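Local coordinates for OsmC family protein (Rhodothermus marinus, PDB 5CML) that forms the esterase domain of a carboxyl esterase that also carries an OsmC domain and probably hydrolyses carboxylic esters through a serine nucleophile, at residues R19-V24 and T49-L54; T39-L44 and D228-N233; K45-I50 and V61-F66; D87-C92 and G120-V125; L104-S109 and E242-W247. All coordinates share one frame; numbering follows the deposited sequence.

Contact 1 of 5, residues R19-V24 and T49-L54; sequences RLDLPV and TISRAL
Asp21 and Ser51 meet through one pair of oxygens, carboxylate against hydroxyl, between strand 15-22, next to the outermost strand of the sheet, and helix 45-56. The Ser51 hydroxyl donates to the carboxylate, and the modelled separation of OG from Asp21 OD2 is 2.4 Å, unusually short, so the exact length is doubtful. Two torsions bring the groups together. Asp21 holds CG anti to its own carbonyl carbon (chi1 -62°), which aims the carboxylate across the gap toward the helix. Ser51 swings OG to the far side from its backbone N (chi1 -163°), beside its carbonyl carbon, and this turns the hydroxyl toward the strand. The CA atoms of Asp21 and Ser51 lie 7.0 Å apart, a span that these two short side chains bridge directly. In the alpha/beta-hydrolase fold to which this domain belongs, strand 15-22 runs antiparallel to strand 59-65 in the central sheet, and helix 45-56 packs over that sheet, so the bond ties the strand to a covering helix. The carboxylate has a second task, because OD2 also forms a salt bridge with NE of Arg63 on the adjacent strand. OD2 thus faces both the serine hydroxyl and the arginine, whose positive charge would be expected to offset much of that of the buried carboxylate. Met1 and Ile3 also lie against the Asp21 side chain.

Contact 2 of 5, residues T39-L44 and D228-N233; sequences TCSKNL and DHLLSN
Ser41 and Leu230 bring two loops together, their CA atoms 6.7 Å apart, where the chain leaving a short 3-10 turn passes a type I beta turn that runs from Asp228 to Leu231. No direct hydrogen bond crosses the gap. Leu230 turns its side chain toward the opposite loop, with CG anti to the carbonyl carbon (chi1 -61°), and lays CB and CD1 along the Ser41 hydroxyl; Ser41 OG lies 3.4 Å from Leu230 CB. The same CD1 branch continues to Cys40, whose CB it meets at 4.0 Å in an apolar contact. A water completes the join, standing 2.7 Å from Ser41 OG and donating to Leu230 O at the same distance, so that the main chain of the turn and the serine hydroxyl are linked at one remove. The turn is braced from within by the Asp228 carboxylate. Ser232 N reaches the syn lone pair of Asp228 OD1 at 2.9 Å in a nearly straight bond (170°), while the Ser232 hydroxyl donates to Asp228 OD2, lifted 31° out of the carboxylate plane. Both carboxylate oxygens are therefore held by the residue that follows the turn. Inside this turn sits His229, which hydrogen-bonds Ser109 and Asp200 in a geometry consistent with a Ser-His-Asp catalytic triad, carried here on the loop after the last sheet strand, as in other alpha/beta hydrolases.

Contact 3 of 5, residues K45-I50 and V61-F66; sequences KAVTTI and VLRFDF
Arg63 lays its aliphatic shaft across the two methyls of Val47, with Arg63 CD 3.5 Å from Val47 CG2, a snug meeting of carbon with carbon. Farther along, Val47 CG1 comes within 4.1 Å of Arg63 NH1. The arginine chain runs straight at first and then bends at chi3 (-87°), which turns the guanidinium so that Thr48 CG2 stands over one of its faces, offset toward the rim and 4.0 Å from Arg63 NH1. The methyl of Thr48 is available for this because its hydroxyl turns back into the helix and bonds Leu44 O. The polar end of the arginine is spoken for by Asp21, which forms a salt bridge with NE. A leucine in place of Arg63 would probably keep part of the contact with Val47 yet leave the buried Asp21 carboxylate without its cationic mate and Thr48 CG2 without the flat group beneath it. The contact belongs to the beta-alpha-beta unit of strand 30-36, helix 45-56 and strand 59-65: Val47 also rests on Phe34 and His36 of the first strand, whereas Leu62 and Phe64, alternating with Arg63, pack against helix 85-98.

Contact 4 of 5, residues D87-C92 and G120-V125; sequences DLRAAC and GEFPEV
Arg89 and Glu121 meet side-on, their chains crossing at about a right angle and their flat ends tilted by only 26°. NE and NH2 of the arginine each take one carboxylate oxygen, giving a two-pronged salt bridge: Arg89 NE to Glu121 OE1 is 2.8 Å, and Arg89 NH2 to Glu121 OE2 is 3.0 Å and nearly straight at 169°. OE2 lies in the guanidinium plane, OE1 somewhat out of it, and both oxygens are approached on their syn sides. An extended arginine chain from CG to NE carries the charge out from the helix to reach its partner. Beneath this bridge the Phe122 ring is turned with one face to Cys92. The sulfur sits above that face, with SG 4.3 Å from the ring centroid and only 16° off the normal, a sulfur-aromatic contact, and Cys92 CB adds a CH-pi contact beside it. Arg89 CG comes instead to the ring's edge, 4.1 Å from Phe122 CZ. A methionine replacing Arg89 would probably leave the Glu121 carboxylate without its paired donors and free to turn, and would deprive Glu175 of a salt-bridge partner as well. The salt bridge and the ring contact together join helix 85-98 to the loop between helix 110-118 and strand 127-131, while Cys92 also touches Leu33 of strand 30-36, so the middle of the helix lies between that loop and the central sheet.

Contact 5 of 5, residues L104-S109 and E242-W247; sequences LLIGHS and EVLGAW
Leu244 reaches from its helix to two residues of the strand, Leu104 and Ile106, giving one branch to each. Its CB points at the sheet, and CG follows anti to the backbone N (chi1 -161°), which carries the forked end toward the strand. At the fork the methyls part. CD1 runs on into Ile106, where it meets CG2 at 3.8 Å and the tip of the other branch, Ile106 CD1, also at 3.8 Å, with Ile106 CG1 behind them at 4.0 Å; the two side chains meet tip to tip. CD2 turns instead to Leu104, whose own CD2 lies 3.8 Å away, and here the chains pass at a slant. Leu104 and Ile106 are two apart on strand 104-108 and therefore face the same side of the sheet, while Leu105 between them points to the other side, against Val125. The backbones stay well apart, the CA atoms of Ile106 and Leu244 being 9.1 Å from each other. Ala129 and Phe195 of the next strands also touch Leu244, so the single leucine is met by several sheet residues. Strand 104-108 leads directly to Ser109, probably the nucleophile of a GxSxG elbow. All the touching groups are methyls or methylenes, with no hydrogen bond or charge across the interface, so the helix is held to the sheet here by close hydrophobic fit rather than by directional bonding.

In the fold
From the N terminus, contact 1 closes the first loop, joining strand 15-22 to helix 45-56, and it overlaps contact 3, which ties that helix to strand 59-65. Contact 2, closed only by the loop after the last strand, encloses contacts 3 and 4, whereas it crosses contacts 1 and 5. Contact 4 follows contact 3 in series, fixing helix 85-98 to the loop before strand 127-131, and contact 5 crosses it by linking strand 104-108 to the C-terminal helix 234-252. Contacts 1, 3 and 5 bind covering helices to one central sheet, while contact 2, which holds the probable catalytic histidine, and contact 4 lie on opposite sides of the chain's centre.

Contact 1 of 5, residues R19-V24 and T49-L54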
# COMPACT_ATOMS: atom_id res chain seq x y z
N ARG A 19 6.34 -11.37 2.42
CA ARG A 19 7.21 -11.43 3.59
C ARG A 19 6.40 -10.97 4.79
O ARG A 19 5.69 -9.97 4.72
CB ARG A 19 8.45 -10.54 3.40
CG ARG A 19 9.34 -10.98 2.24
CD ARG A 19 10.19 -12.17 2.60
NE ARG A 19 11.50 -11.74 3.06
CZ ARG A 19 12.38 -12.52 3.69
NH1 ARG A 19 12.09 -13.78 3.98
NH2 ARG A 19 13.56 -12.02 4.06
N LEU A 20 6.50 -11.73 5.88
CA LEU A 20 5.79 -11.44 7.11
C LEU A 20 6.80 -11.06 8.19
O LEU A 20 7.66 -11.86 8.55
CB LEU A 20 4.95 -12.64 7.55
CG LEU A 20 4.20 -12.48 8.87
CD1 LEU A 20 3.18 -11.36 8.78
CD2 LEU A 20 3.54 -13.80 9.25
N ASP A 21 6.70 -9.83 8.68
CA ASP A 21 7.60 -9.30 9.69
C ASP A 21 6.88 -9.32 11.03
O ASP A 21 5.79 -8.73 11.15
CB ASP A 21 8.03 -7.87 9.34
CG ASP A 21 8.80 -7.78 8.02
OD1 ASP A 21 9.30 -8.79 7.51
OD2 ASP A 21 8.92 -6.66 7.49
N LEU A 22 7.43 -10.05 12.00
CA LEU A 22 6.76 -10.28 13.27
C LEU A 22 7.46 -9.52 14.39
O LEU A 22 8.69 -9.40 14.38
CB LEU A 22 6.76 -11.77 13.58
CG LEU A 22 5.96 -12.63 12.59
CD1 LEU A 22 6.33 -14.07 12.73
CD2 LEU A 22 4.46 -12.46 12.79
N PRO A 23 6.70 -9.02 15.38
CA PRO A 23 7.32 -8.29 16.49
C PRO A 23 7.81 -9.25 17.57
O PRO A 23 7.53 -10.46 17.50
CB PRO A 23 6.18 -7.43 17.00
CG PRO A 23 5.00 -8.25 16.81
CD PRO A 23 5.23 -9.00 15.50
N VAL A 24 8.47 -8.71 18.59
CA VAL A 24 8.82 -9.48 19.79
C VAL A 24 7.57 -9.92 20.56
O VAL A 24 7.52 -11.03 21.10
CB VAL A 24 9.76 -8.63 20.70
CG1 VAL A 24 10.02 -9.29 22.03
CG2 VAL A 24 11.06 -8.45 19.99
N THR A 49 12.82 -0.71 6.37
CA THR A 49 12.92 0.30 7.41
C THR A 49 11.54 0.68 7.95
O THR A 49 11.37 0.81 9.17
CB THR A 49 13.68 1.54 6.89
OG1 THR A 49 15.01 1.17 6.52
CG2 THR A 49 13.77 2.64 7.95
N ILE A 50 10.55 0.83 7.06
CA ILE A 50 9.19 1.13 7.51
C ILE A 50 8.67 -0.03 8.35
O ILE A 50 8.11 0.16 9.44
CB ILE A 50 8.24 1.38 6.35
CG1 ILE A 50 8.64 2.69 5.65
CG2 ILE A 50 6.80 1.42 6.83
CD1 ILE A 50 7.96 2.89 4.29
N SER A 51 8.84 -1.23 7.82
CA SER A 51 8.34 -2.41 8.49
C SER A 51 8.98 -2.59 9.86
O SER A 51 8.31 -2.92 10.83
CB SER A 51 8.56 -3.64 7.61
OG SER A 51 7.75 -4.68 8.06
N ARG A 52 10.28 -2.34 9.94
CA ARG A 52 11.00 -2.46 11.20
C ARG A 52 10.48 -1.43 12.23
O ARG A 52 10.32 -1.74 13.40
CB ARG A 52 12.49 -2.30 10.96
CG ARG A 52 13.28 -2.62 12.13
CD ARG A 52 14.73 -2.81 11.81
NE ARG A 52 15.36 -1.63 11.24
CZ ARG A 52 15.81 -1.53 9.99
NH1 ARG A 52 15.73 -2.55 9.14
NH2 ARG A 52 16.35 -0.39 9.58
N ALA A 53 10.16 -0.22 11.79
CA ALA A 53 9.60 0.74 12.72
C ALA A 53 8.28 0.24 13.30
O ALA A 53 7.99 0.44 14.48
CB ALA A 53 9.40 2.11 12.03
N LEU A 54 7.47 -0.40 12.46
CA LEU A 54 6.19 -0.93 12.90
C LEU A 54 6.37 -2.13 13.85
O LEU A 54 5.72 -2.20 14.89
CB LEU A 54 5.34 -1.32 11.69
CG LEU A 54 4.94 -0.13 10.82
CD1 LEU A 54 4.26 -0.58 9.55
CD2 LEU A 54 4.01 0.80 11.57

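Contact 2 of 5, residues T39-L44 and D228-N233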
# COMPACT_ATOMS: atom_id res chain seq x y z
N THR A 39 9.95 -2.07 -4.49
CA THR A 39 10.76 -3.00 -5.27
C THR A 39 11.28 -2.34 -6.56
O THR A 39 12.22 -2.84 -7.17
CB THR A 39 9.95 -4.26 -5.60
OG1 THR A 39 9.19 -4.63 -4.45
CG2 THR A 39 10.86 -5.40 -5.96
N CYS A 40 10.68 -1.22 -6.95
CA CYS A 40 11.15 -0.39 -8.07
C CYS A 40 12.52 0.24 -7.83
O CYS A 40 13.19 0.64 -8.77
CB CYS A 40 10.14 0.75 -8.38
SG CYS A 40 8.59 0.14 -9.07
N SER A 41 12.91 0.34 -6.56
CA SER A 41 14.21 0.92 -6.20
C SER A 41 15.36 -0.05 -6.38
O SER A 41 15.16 -1.22 -6.68
CB SER A 41 14.20 1.38 -4.74
OG SER A 41 13.27 2.41 -4.55
N LYS A 42 16.58 0.44 -6.16
CA LYS A 42 17.78 -0.38 -6.26
C LYS A 42 17.88 -1.40 -5.12
O LYS A 42 18.59 -2.39 -5.23
CB LYS A 42 19.02 0.52 -6.28
CG LYS A 42 19.24 1.30 -4.99
CD LYS A 42 20.12 2.53 -5.22
CE LYS A 42 19.33 3.65 -5.91
NZ LYS A 42 20.06 4.94 -5.93
N ASN A 43 17.16 -1.14 -4.03
CA ASN A 43 17.16 -2.05 -2.89
C ASN A 43 15.83 -1.96 -2.15
O ASN A 43 14.97 -1.15 -2.51
CB ASN A 43 18.33 -1.73 -1.94
CG ASN A 43 18.25 -0.32 -1.38
OD1 ASN A 43 17.22 0.10 -0.86
ND2 ASN A 43 19.36 0.42 -1.48
N LEU A 44 15.67 -2.77 -1.11
CA LEU A 44 14.44 -2.78 -0.34
C LEU A 44 14.60 -2.09 0.99
O LEU A 44 13.84 -2.36 1.93
CB LEU A 44 13.96 -4.22 -0.11
CG LEU A 44 13.50 -4.93 -1.37
CD1 LEU A 44 13.34 -6.40 -1.08
CD2 LEU A 44 12.19 -4.31 -1.87
N ASP A 228 11.78 11.65 -2.02
CA ASP A 228 11.32 11.27 -3.34
C ASP A 228 10.25 10.18 -3.23
O ASP A 228 9.93 9.70 -2.15
CB ASP A 228 12.49 10.84 -4.23
CG ASP A 228 13.28 9.68 -3.68
OD1 ASP A 228 12.88 9.06 -2.69
OD2 ASP A 228 14.36 9.39 -4.26
N HIS A 229 9.64 9.88 -4.37
CA HIS A 229 8.51 8.97 -4.42
C HIS A 229 8.81 7.60 -3.82
O HIS A 229 7.95 6.99 -3.17
CB HIS A 229 8.07 8.83 -5.88
CG HIS A 229 6.81 8.05 -6.07
ND1 HIS A 229 5.59 8.49 -5.60
CD2 HIS A 229 6.58 6.85 -6.65
CE1 HIS A 229 4.67 7.59 -5.88
NE2 HIS A 229 5.24 6.59 -6.53
N LEU A 230 10.02 7.12 -4.03
CA LEU A 230 10.42 5.79 -3.57
C LEU A 230 11.18 5.78 -2.22
O LEU A 230 11.69 4.74 -1.80
CB LEU A 230 11.26 5.13 -4.66
CG LEU A 230 10.53 4.92 -5.99
CD1 LEU A 230 11.46 4.31 -7.01
CD2 LEU A 230 9.28 4.08 -5.81
N LEU A 231 11.22 6.93 -1.55
CA LEU A 231 11.86 7.06 -0.23
C LEU A 231 13.29 6.51 -0.21
O LEU A 231 13.63 5.65 0.61
CB LEU A 231 11.02 6.39 0.85
CG LEU A 231 9.59 6.93 0.99
CD1 LEU A 231 8.87 6.19 2.11
CD2 LEU A 231 9.57 8.41 1.27
N SER A 232 14.12 7.04 -1.09
CA SER A 232 15.49 6.59 -1.21
C SER A 232 16.37 7.03 -0.03
O SER A 232 17.47 6.49 0.15
CB SER A 232 16.10 7.08 -2.52
OG SER A 232 16.28 8.48 -2.51
N ASN A 233 15.90 7.99 0.76
CA ASN A 233 16.54 8.37 2.01
C ASN A 233 15.92 7.58 3.16
O ASN A 233 14.75 7.77 3.48
CB ASN A 233 16.40 9.88 2.25
CG ASN A 233 17.11 10.36 3.51
OD1 ASN A 233 17.55 9.56 4.33
ND2 ASN A 233 17.20 11.68 3.66
O HOH W 1 13.68 2.99 -1.96

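Contact 3 of 5, residues K45-I50 and V61-F66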
# COMPACT_ATOMS: atom_id res chain seq x y z
N LYS A 45 15.58 -1.20 1.09
CA LYS A 45 15.85 -0.56 2.37
C LYS A 45 14.65 0.25 2.86
O LYS A 45 14.38 0.28 4.05
CB LYS A 45 17.10 0.32 2.27
CG LYS A 45 17.52 0.94 3.59
CD LYS A 45 18.86 1.66 3.49
CE LYS A 45 19.37 2.07 4.86
NZ LYS A 45 20.62 2.88 4.77
N ALA A 46 13.89 0.87 1.96
CA ALA A 46 12.77 1.69 2.40
C ALA A 46 11.69 0.85 3.05
O ALA A 46 11.20 1.17 4.14
CB ALA A 46 12.19 2.51 1.23
N VAL A 47 11.28 -0.23 2.39
CA VAL A 47 10.17 -1.00 2.93
C VAL A 47 10.58 -1.75 4.21
O VAL A 47 9.77 -1.85 5.13
CB VAL A 47 9.60 -1.98 1.89
CG1 VAL A 47 10.53 -3.17 1.61
CG2 VAL A 47 8.21 -2.45 2.33
N THR A 48 11.82 -2.22 4.29
CA THR A 48 12.23 -2.93 5.51
C THR A 48 12.43 -1.95 6.67
O THR A 48 12.17 -2.29 7.82
CB THR A 48 13.50 -3.77 5.30
OG1 THR A 48 14.57 -2.96 4.83
CG2 THR A 48 13.25 -4.90 4.29
N THR A 49 12.82 -0.71 6.37
CA THR A 49 12.92 0.30 7.41
C THR A 49 11.54 0.68 7.95
O THR A 49 11.37 0.81 9.17
CB THR A 49 13.68 1.54 6.89
OG1 THR A 49 15.01 1.17 6.52
CG2 THR A 49 13.77 2.64 7.95
N ILE A 50 10.55 0.83 7.06
CA ILE A 50 9.19 1.13 7.51
C ILE A 50 8.67 -0.03 8.35
O ILE A 50 8.11 0.16 9.44
CB ILE A 50 8.24 1.38 6.35
CG1 ILE A 50 8.64 2.69 5.65
CG2 ILE A 50 6.80 1.42 6.83
CD1 ILE A 50 7.96 2.89 4.29
N VAL A 61 3.62 -7.18 10.19
CA VAL A 61 3.46 -6.54 8.88
C VAL A 61 3.63 -7.56 7.75
O VAL A 61 4.69 -8.20 7.65
CB VAL A 61 4.49 -5.39 8.67
CG1 VAL A 61 4.24 -4.70 7.34
CG2 VAL A 61 4.43 -4.34 9.78
N LEU A 62 2.60 -7.70 6.92
CA LEU A 62 2.70 -8.51 5.71
C LEU A 62 3.01 -7.57 4.55
O LEU A 62 2.17 -6.78 4.11
CB LEU A 62 1.41 -9.29 5.44
CG LEU A 62 1.45 -10.26 4.25
CD1 LEU A 62 2.40 -11.43 4.53
CD2 LEU A 62 0.08 -10.78 3.94
N ARG A 63 4.23 -7.68 4.04
CA ARG A 63 4.67 -6.89 2.91
C ARG A 63 4.29 -7.58 1.63
O ARG A 63 4.69 -8.72 1.39
CB ARG A 63 6.17 -6.67 2.96
CG ARG A 63 6.60 -5.78 4.08
CD ARG A 63 8.07 -5.55 4.03
NE ARG A 63 8.83 -6.58 4.72
CZ ARG A 63 9.85 -7.25 4.19
NH1 ARG A 63 10.20 -7.06 2.92
NH2 ARG A 63 10.50 -8.14 4.94
N PHE A 64 3.48 -6.90 0.83
CA PHE A 64 3.03 -7.44 -0.43
C PHE A 64 3.59 -6.58 -1.54
O PHE A 64 3.31 -5.39 -1.61
CB PHE A 64 1.51 -7.48 -0.48
CG PHE A 64 0.98 -8.01 -1.76
CD1 PHE A 64 0.84 -9.37 -1.96
CD2 PHE A 64 0.63 -7.15 -2.79
CE1 PHE A 64 0.36 -9.87 -3.14
CE2 PHE A 64 0.14 -7.64 -3.99
CZ PHE A 64 0.01 -9.00 -4.16
N ASP A 65 4.40 -7.20 -2.39
CA ASP A 65 5.04 -6.51 -3.50
C ASP A 65 4.05 -6.31 -4.65
O ASP A 65 3.76 -7.23 -5.42
CB ASP A 65 6.24 -7.32 -3.98
CG ASP A 65 6.84 -6.78 -5.25
OD1 ASP A 65 6.69 -5.56 -5.53
OD2 ASP A 65 7.46 -7.57 -5.98
N PHE A 66 3.58 -5.07 -4.77
CA PHE A 66 2.53 -4.75 -5.73
C PHE A 66 3.06 -4.79 -7.16
O PHE A 66 2.29 -4.90 -8.11
CB PHE A 66 1.96 -3.36 -5.39
CG PHE A 66 0.71 -3.03 -6.13
CD1 PHE A 66 -0.52 -3.45 -5.66
CD2 PHE A 66 0.77 -2.30 -7.30
CE1 PHE A 66 -1.70 -3.13 -6.37
CE2 PHE A 66 -0.39 -1.98 -8.00
CZ PHE A 66 -1.62 -2.40 -7.52

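Contact 4 of 5, residues D87-C92 and G120-V125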
# COMPACT_ATOMS: atom_id res chain seq x y z
N ASP A 87 -5.49 -10.12 -5.92
CA ASP A 87 -4.28 -10.51 -5.19
C ASP A 87 -4.20 -9.84 -3.83
O ASP A 87 -3.77 -10.45 -2.87
CB ASP A 87 -3.03 -10.19 -6.01
CG ASP A 87 -2.93 -11.03 -7.26
OD1 ASP A 87 -3.60 -12.09 -7.31
OD2 ASP A 87 -2.20 -10.64 -8.19
N LEU A 88 -4.61 -8.57 -3.74
CA LEU A 88 -4.64 -7.90 -2.44
C LEU A 88 -5.68 -8.54 -1.53
O LEU A 88 -5.43 -8.78 -0.35
CB LEU A 88 -4.94 -6.41 -2.62
CG LEU A 88 -3.95 -5.45 -2.02
CD1 LEU A 88 -2.51 -5.74 -2.49
CD2 LEU A 88 -4.39 -4.03 -2.38
N ARG A 89 -6.86 -8.85 -2.08
CA ARG A 89 -7.88 -9.53 -1.29
C ARG A 89 -7.36 -10.88 -0.81
O ARG A 89 -7.62 -11.26 0.33
CB ARG A 89 -9.18 -9.70 -2.09
CG ARG A 89 -9.81 -8.39 -2.49
CD ARG A 89 -10.96 -8.64 -3.42
NE ARG A 89 -11.53 -7.37 -3.87
CZ ARG A 89 -11.71 -7.04 -5.14
NH1 ARG A 89 -11.42 -7.89 -6.12
NH2 ARG A 89 -12.21 -5.84 -5.42
N ALA A 90 -6.61 -11.58 -1.66
CA ALA A 90 -6.06 -12.89 -1.30
C ALA A 90 -5.08 -12.78 -0.13
O ALA A 90 -5.01 -13.68 0.74
CB ALA A 90 -5.37 -13.51 -2.51
N ALA A 91 -4.35 -11.67 -0.08
CA ALA A 91 -3.41 -11.46 0.99
C ALA A 91 -4.17 -11.22 2.30
O ALA A 91 -3.74 -11.66 3.37
CB ALA A 91 -2.50 -10.27 0.68
N CYS A 92 -5.27 -10.48 2.21
CA CYS A 92 -6.10 -10.22 3.37
C CYS A 92 -6.73 -11.51 3.89
O CYS A 92 -6.77 -11.75 5.11
CB CYS A 92 -7.18 -9.20 3.05
SG CYS A 92 -6.59 -7.50 2.84
N GLY A 120 -12.91 -0.51 2.25
CA GLY A 120 -14.30 -0.60 2.61
C GLY A 120 -14.87 -1.99 2.47
O GLY A 120 -15.98 -2.22 2.93
N GLU A 121 -14.12 -2.91 1.86
CA GLU A 121 -14.58 -4.29 1.69
C GLU A 121 -14.33 -5.16 2.92
O GLU A 121 -14.85 -6.28 3.01
CB GLU A 121 -13.89 -4.95 0.47
CG GLU A 121 -14.07 -4.22 -0.87
CD GLU A 121 -13.29 -4.88 -2.01
OE1 GLU A 121 -12.90 -6.05 -1.85
OE2 GLU A 121 -13.05 -4.23 -3.07
N PHE A 122 -13.55 -4.64 3.87
CA PHE A 122 -13.06 -5.40 5.01
C PHE A 122 -13.40 -4.68 6.32
O PHE A 122 -12.66 -3.79 6.75
CB PHE A 122 -11.55 -5.62 4.87
CG PHE A 122 -11.17 -6.50 3.70
CD1 PHE A 122 -11.29 -7.87 3.79
CD2 PHE A 122 -10.73 -5.95 2.52
CE1 PHE A 122 -10.96 -8.69 2.71
CE2 PHE A 122 -10.39 -6.76 1.44
CZ PHE A 122 -10.52 -8.13 1.53
N PRO A 123 -14.51 -5.05 6.97
CA PRO A 123 -14.96 -4.43 8.22
C PRO A 123 -13.91 -4.40 9.33
O PRO A 123 -13.89 -3.46 10.13
CB PRO A 123 -16.15 -5.31 8.62
CG PRO A 123 -16.70 -5.75 7.31
CD PRO A 123 -15.48 -6.05 6.49
N GLU A 124 -13.06 -5.41 9.38
CA GLU A 124 -12.06 -5.51 10.43
C GLU A 124 -10.95 -4.49 10.30
O GLU A 124 -10.22 -4.25 11.27
CB GLU A 124 -11.45 -6.91 10.45
CG GLU A 124 -12.48 -8.03 10.59
CD GLU A 124 -13.21 -8.01 11.91
OE1 GLU A 124 -12.94 -8.91 12.74
OE2 GLU A 124 -14.05 -7.10 12.11
N VAL A 125 -10.81 -3.87 9.12
CA VAL A 125 -9.81 -2.82 8.94
C VAL A 125 -10.27 -1.60 9.72
O VAL A 125 -11.36 -1.08 9.48
CB VAL A 125 -9.59 -2.47 7.44
CG1 VAL A 125 -8.74 -1.20 7.24
CG2 VAL A 125 -9.02 -3.67 6.68

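Contact 5 of 5, residues L104-S109 and E242-W247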
# COMPACT_ATOMS: atom_id res chain seq x y z
N LEU A 104 -5.01 -2.84 9.98
CA LEU A 104 -4.37 -1.67 9.35
C LEU A 104 -4.00 -2.04 7.93
O LEU A 104 -3.37 -3.08 7.71
CB LEU A 104 -3.12 -1.24 10.13
CG LEU A 104 -2.20 -0.15 9.57
CD1 LEU A 104 -2.90 1.16 9.45
CD2 LEU A 104 -0.97 0.00 10.46
N LEU A 105 -4.43 -1.21 6.97
CA LEU A 105 -3.95 -1.32 5.60
C LEU A 105 -3.02 -0.16 5.33
O LEU A 105 -3.33 0.98 5.65
CB LEU A 105 -5.12 -1.27 4.61
CG LEU A 105 -6.09 -2.43 4.64
CD1 LEU A 105 -7.17 -2.24 3.53
CD2 LEU A 105 -5.41 -3.80 4.50
N ILE A 106 -1.91 -0.47 4.67
CA ILE A 106 -0.91 0.51 4.27
C ILE A 106 -0.64 0.33 2.79
O ILE A 106 -0.39 -0.79 2.35
CB ILE A 106 0.43 0.35 5.03
CG1 ILE A 106 0.21 0.22 6.54
CG2 ILE A 106 1.39 1.49 4.69
CD1 ILE A 106 1.44 -0.35 7.31
N GLY A 107 -0.64 1.42 2.02
CA GLY A 107 -0.34 1.32 0.61
C GLY A 107 0.61 2.40 0.14
O GLY A 107 0.41 3.57 0.43
N HIS A 108 1.62 2.02 -0.63
CA HIS A 108 2.55 2.98 -1.22
C HIS A 108 2.32 3.06 -2.73
O HIS A 108 2.14 2.04 -3.39
CB HIS A 108 3.99 2.57 -0.91
CG HIS A 108 5.01 3.19 -1.81
ND1 HIS A 108 5.74 2.46 -2.73
CD2 HIS A 108 5.46 4.46 -1.90
CE1 HIS A 108 6.57 3.26 -3.36
NE2 HIS A 108 6.42 4.49 -2.89
N SER A 109 2.28 4.29 -3.24
CA SER A 109 2.18 4.56 -4.67
C SER A 109 0.88 3.95 -5.22
O SER A 109 -0.20 4.15 -4.65
CB SER A 109 3.44 4.04 -5.39
OG SER A 109 3.46 4.41 -6.76
N GLU A 242 7.56 5.19 11.89
CA GLU A 242 7.38 5.54 13.30
C GLU A 242 6.08 6.35 13.50
O GLU A 242 5.32 6.09 14.43
CB GLU A 242 8.60 6.32 13.84
CG GLU A 242 9.85 5.46 13.88
CD GLU A 242 11.07 6.14 14.46
OE1 GLU A 242 10.97 7.29 14.95
OE2 GLU A 242 12.15 5.50 14.47
N VAL A 243 5.83 7.31 12.63
CA VAL A 243 4.63 8.11 12.74
C VAL A 243 3.39 7.25 12.48
O VAL A 243 2.40 7.35 13.18
CB VAL A 243 4.67 9.30 11.78
CG1 VAL A 243 3.35 10.04 11.74
CG2 VAL A 243 5.82 10.28 12.19
N LEU A 244 3.47 6.43 11.45
CA LEU A 244 2.34 5.57 11.08
C LEU A 244 1.97 4.65 12.25
O LEU A 244 0.79 4.52 12.61
CB LEU A 244 2.69 4.78 9.80
CG LEU A 244 1.60 4.14 8.95
CD1 LEU A 244 2.28 3.32 7.85
CD2 LEU A 244 0.71 3.32 9.74
N GLY A 245 2.97 4.02 12.85
CA GLY A 245 2.71 3.11 13.95
C GLY A 245 2.08 3.82 15.14
O GLY A 245 1.15 3.32 15.76
N ALA A 246 2.59 5.00 15.46
CA ALA A 246 2.05 5.76 16.59
C ALA A 246 0.61 6.20 16.33
O ALA A 246 -0.25 6.14 17.20
CB ALA A 246 2.96 6.99 16.87
N TRP A 247 0.36 6.65 15.10
CA TRP A 247 -0.97 7.09 14.73
C TRP A 247 -1.99 5.96 14.77
O TRP A 247 -3.06 6.10 15.33
CB TRP A 247 -0.93 7.72 13.35
CG TRP A 247 -2.25 8.08 12.81
CD1 TRP A 247 -2.98 9.21 13.08
CD2 TRP A 247 -3.04 7.30 11.91
NE1 TRP A 247 -4.17 9.18 12.40
CE2 TRP A 247 -4.23 8.02 11.66
CE3 TRP A 247 -2.85 6.07 11.27
CZ2 TRP A 247 -5.22 7.56 10.80
CZ3 TRP A 247 -3.84 5.61 10.41
CH2 TRP A 247 -5.01 6.35 10.20